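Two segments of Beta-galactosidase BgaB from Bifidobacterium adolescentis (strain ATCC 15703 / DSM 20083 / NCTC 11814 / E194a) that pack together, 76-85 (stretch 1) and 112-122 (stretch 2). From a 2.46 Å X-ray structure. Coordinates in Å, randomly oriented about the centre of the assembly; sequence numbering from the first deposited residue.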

# COMPACT_ATOMS: atom_id res chain seq x y z
N ASP B 76 -3.84 10.52 6.81
CA ASP B 76 -2.82 10.11 7.78
C ASP B 76 -2.30 8.71 7.47
O ASP B 76 -1.11 8.44 7.65
N THR B 77 -3.17 7.81 7.01
CA THR B 77 -2.70 6.51 6.55
C THR B 77 -1.75 6.66 5.36
O THR B 77 -0.76 5.93 5.25
N GLN B 78 -2.04 7.63 4.48
CA GLN B 78 -1.14 7.90 3.37
C GLN B 78 0.19 8.45 3.85
O GLN B 78 1.24 8.15 3.27
N ARG B 79 0.18 9.26 4.91
CA ARG B 79 1.43 9.78 5.46
C ARG B 79 2.31 8.66 5.99
O ARG B 79 3.53 8.69 5.83
N LEU B 80 1.70 7.65 6.62
CA LEU B 80 2.46 6.50 7.08
C LEU B 80 3.03 5.71 5.91
O LEU B 80 4.18 5.26 5.95
N ALA B 81 2.23 5.52 4.85
CA ALA B 81 2.71 4.78 3.69
C ALA B 81 3.86 5.50 3.01
O ALA B 81 4.86 4.87 2.63
N ASP B 82 3.75 6.82 2.84
CA ASP B 82 4.86 7.60 2.30
C ASP B 82 6.08 7.52 3.20
O ASP B 82 7.21 7.37 2.73
N PHE B 83 5.87 7.62 4.52
CA PHE B 83 6.97 7.55 5.46
C PHE B 83 7.67 6.19 5.39
O PHE B 83 8.90 6.11 5.38
N ALA B 84 6.89 5.11 5.33
CA ALA B 84 7.48 3.78 5.32
C ALA B 84 8.12 3.45 3.98
O ALA B 84 9.23 2.91 3.93
N ALA B 85 7.44 3.78 2.87
CA ALA B 85 7.97 3.46 1.55
C ALA B 85 9.30 4.15 1.27
O ALA B 85 10.06 3.69 0.42
N GLY B 112 -8.71 -1.70 8.75
CA GLY B 112 -9.40 -1.09 7.63
C GLY B 112 -8.90 0.26 7.16
O GLY B 112 -9.30 0.71 6.09
N ALA B 113 -8.02 0.91 7.93
CA ALA B 113 -7.59 2.26 7.59
C ALA B 113 -6.93 2.30 6.22
O ALA B 113 -6.06 1.48 5.91
N GLY B 114 -7.35 3.25 5.39
CA GLY B 114 -6.78 3.42 4.07
C GLY B 114 -7.37 2.53 2.99
O GLY B 114 -6.80 2.48 1.89
N ASP B 115 -8.47 1.84 3.27
CA ASP B 115 -9.12 0.95 2.31
C ASP B 115 -8.13 -0.09 1.77
O ASP B 115 -8.04 -0.34 0.56
N GLY B 116 -7.38 -0.70 2.68
CA GLY B 116 -6.38 -1.69 2.34
C GLY B 116 -4.96 -1.20 2.42
O GLY B 116 -4.03 -2.02 2.40
N LEU B 117 -4.75 0.12 2.51
CA LEU B 117 -3.39 0.65 2.55
C LEU B 117 -2.64 0.14 3.78
O LEU B 117 -1.49 -0.29 3.68
N LEU B 118 -3.28 0.18 4.94
CA LEU B 118 -2.63 -0.31 6.15
C LEU B 118 -2.38 -1.82 6.07
O LEU B 118 -1.32 -2.30 6.47
N ARG B 119 -3.35 -2.57 5.55
CA ARG B 119 -3.14 -4.00 5.34
C ARG B 119 -1.97 -4.26 4.41
O ARG B 119 -1.15 -5.15 4.66
N SER B 120 -1.87 -3.48 3.32
CA SER B 120 -0.79 -3.67 2.36
C SER B 120 0.57 -3.41 3.00
O SER B 120 1.52 -4.16 2.77
N MET B 121 0.68 -2.35 3.80
CA MET B 121 1.92 -2.08 4.51
C MET B 121 2.29 -3.23 5.43
O MET B 121 3.43 -3.72 5.42
N LEU B 122 1.32 -3.71 6.22
CA LEU B 122 1.58 -4.73 7.23
C LEU B 122 1.71 -6.13 6.65
O LEU B 122 2.31 -7.00 7.30

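The contact joins a helix, 76-85, to a turn that runs into a second helix, 117-122. The two helices point nearly the same way, at 23°, and their axes come no closer than 10.1 Å, so the space between them must be filled by side chains. No hydrogen bond or salt bridge links the stretches, and the fit is one of shape.

At the turn end the bump belongs to stretch 1. Thr77 points toward the other stretch with chi1 in the m well, and its hollow is made largely by what Gly114 lacks. Thr77 CG2 rests 3.9 Å from Gly114 CA, where a CB on that glycine would lie 2.7 Å from the same methyl. The backbone angles of Gly114, in the type II turn from Gly112 to Asp115, call for glycine by themselves, so one residue serves both the turn and the fit. Ala113 lines the pocket with its methyl, CB standing 3.6 Å from Thr77 OG1, a hydroxyl whose hydrogen bonding is satisfied elsewhere in the structure. Leu118, t,p and set sideways, adds a looser wall, its CB 4.4 Å from Thr77 CG2.

Further along, the roles reverse and stretch 2 supplies the bumps. Leu117 points toward the first helix in the t,p rotamer and wedges in beside Thr77 and Ala81. Leu117 CD2 lies 3.6 Å from Thr77 O and 3.7 Å from Thr77 CG2, and both methyls meet Ala81 CB, Leu117 CD1 at 3.7 Å and Leu117 CD2 at 3.9 Å. Gln78 starts out pointing away, but its t,p side chain brings OE1 to 3.7 Å from Leu117 CD2. The amide at that end also makes a weak hydrogen bond along its own helix, Gln78 NE2 to Asp82 OD2 at 3.2 Å.

Met121 is the long filler, in the m,t,p rotamer. Ala81 leaves room for it: Met121 SD sits 3.8 Å from Ala81 CA and 3.9 Å from Ala81 CB. The terminal methyl then settles among Leu80 and Ala84, with Met121 CE 4.1 Å from Leu80 CB, 3.9 Å from Leu80 O and 4.1 Å from Ala84 CB. Leu80, in m,t, points toward stretch 2 and offers its CB to that methyl.

Behind the seam, Ser120 OG donates to Gly116 O at 2.9 Å, tying the second helix to its N-cap residue. The rule is complementary size: threonine over glycine at the turn, then leucine and methionine over alanines along the helix.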

# COMPACT_ATOMS: atom_id res chain seq x y z
CB ASP B 76 -3.39 10.18 9.19
CG ASP B 76 -3.45 11.60 9.72
OD1 ASP B 76 -2.71 12.47 9.19
OD2 ASP B 76 -4.22 11.86 10.68
CB THR B 77 -3.89 5.61 6.18
OG1 THR B 77 -4.80 5.56 7.28
CG2 THR B 77 -3.42 4.20 5.86
CB GLN B 78 -1.81 8.88 2.40
CG GLN B 78 -0.98 9.20 1.16
CD GLN B 78 -0.75 7.99 0.29
OE1 GLN B 78 -1.67 7.24 -0.01
NE2 GLN B 78 0.50 7.78 -0.11
CB ARG B 79 1.14 10.80 6.56
CG ARG B 79 0.53 12.11 6.08
CD ARG B 79 0.16 13.00 7.25
NE ARG B 79 1.33 13.40 8.03
CZ ARG B 79 1.29 13.75 9.31
NH1 ARG B 79 0.14 13.73 9.97
NH2 ARG B 79 2.40 14.10 9.94
CB LEU B 80 1.58 5.60 7.95
CG LEU B 80 1.13 6.15 9.30
CD1 LEU B 80 0.12 5.22 9.93
CD2 LEU B 80 2.32 6.36 10.22
CB ALA B 81 1.56 4.55 2.70
CB ASP B 82 4.44 9.05 2.09
CG ASP B 82 3.47 9.23 0.94
OD1 ASP B 82 3.69 8.61 -0.12
OD2 ASP B 82 2.49 9.99 1.09
CB PHE B 83 6.45 7.83 6.88
CG PHE B 83 7.47 7.61 7.96
CD1 PHE B 83 7.50 6.42 8.67
CD2 PHE B 83 8.39 8.60 8.27
CE1 PHE B 83 8.43 6.22 9.67
CE2 PHE B 83 9.33 8.40 9.27
CZ PHE B 83 9.35 7.21 9.97
CB ALA B 84 6.42 2.73 5.68
CB ALA B 85 6.96 3.82 0.47
CB ALA B 113 -6.63 2.79 8.66
CB ASP B 115 -9.76 1.76 1.17
CG ASP B 115 -10.71 0.92 0.32
OD1 ASP B 115 -11.64 0.32 0.89
OD2 ASP B 115 -10.52 0.88 -0.91
CB LEU B 117 -3.43 2.18 2.53
CG LEU B 117 -2.09 2.91 2.54
CD1 LEU B 117 -1.18 2.35 1.46
CD2 LEU B 117 -2.29 4.40 2.34
CB LEU B 118 -3.46 0.04 7.38
CG LEU B 118 -2.79 -0.15 8.74
CD1 LEU B 118 -1.44 0.56 8.78
CD2 LEU B 118 -3.69 0.34 9.86
CB ARG B 119 -4.41 -4.65 4.78
CG ARG B 119 -5.58 -4.67 5.74
CD ARG B 119 -6.70 -5.56 5.22
NE ARG B 119 -7.26 -5.09 3.96
CZ ARG B 119 -8.30 -4.27 3.86
NH1 ARG B 119 -8.89 -3.82 4.96
NH2 ARG B 119 -8.75 -3.90 2.67
CB SER B 120 -0.99 -2.77 1.15
OG SER B 120 -2.20 -3.09 0.47
CB MET B 121 1.80 -0.78 5.32
CG MET B 121 1.54 0.47 4.50
SD MET B 121 1.20 1.90 5.56
CE MET B 121 2.59 1.79 6.68
CB LEU B 122 0.47 -4.71 8.28
CG LEU B 122 0.35 -3.44 9.12
CD1 LEU B 122 -0.92 -3.46 9.95
CD2 LEU B 122 1.57 -3.29 10.02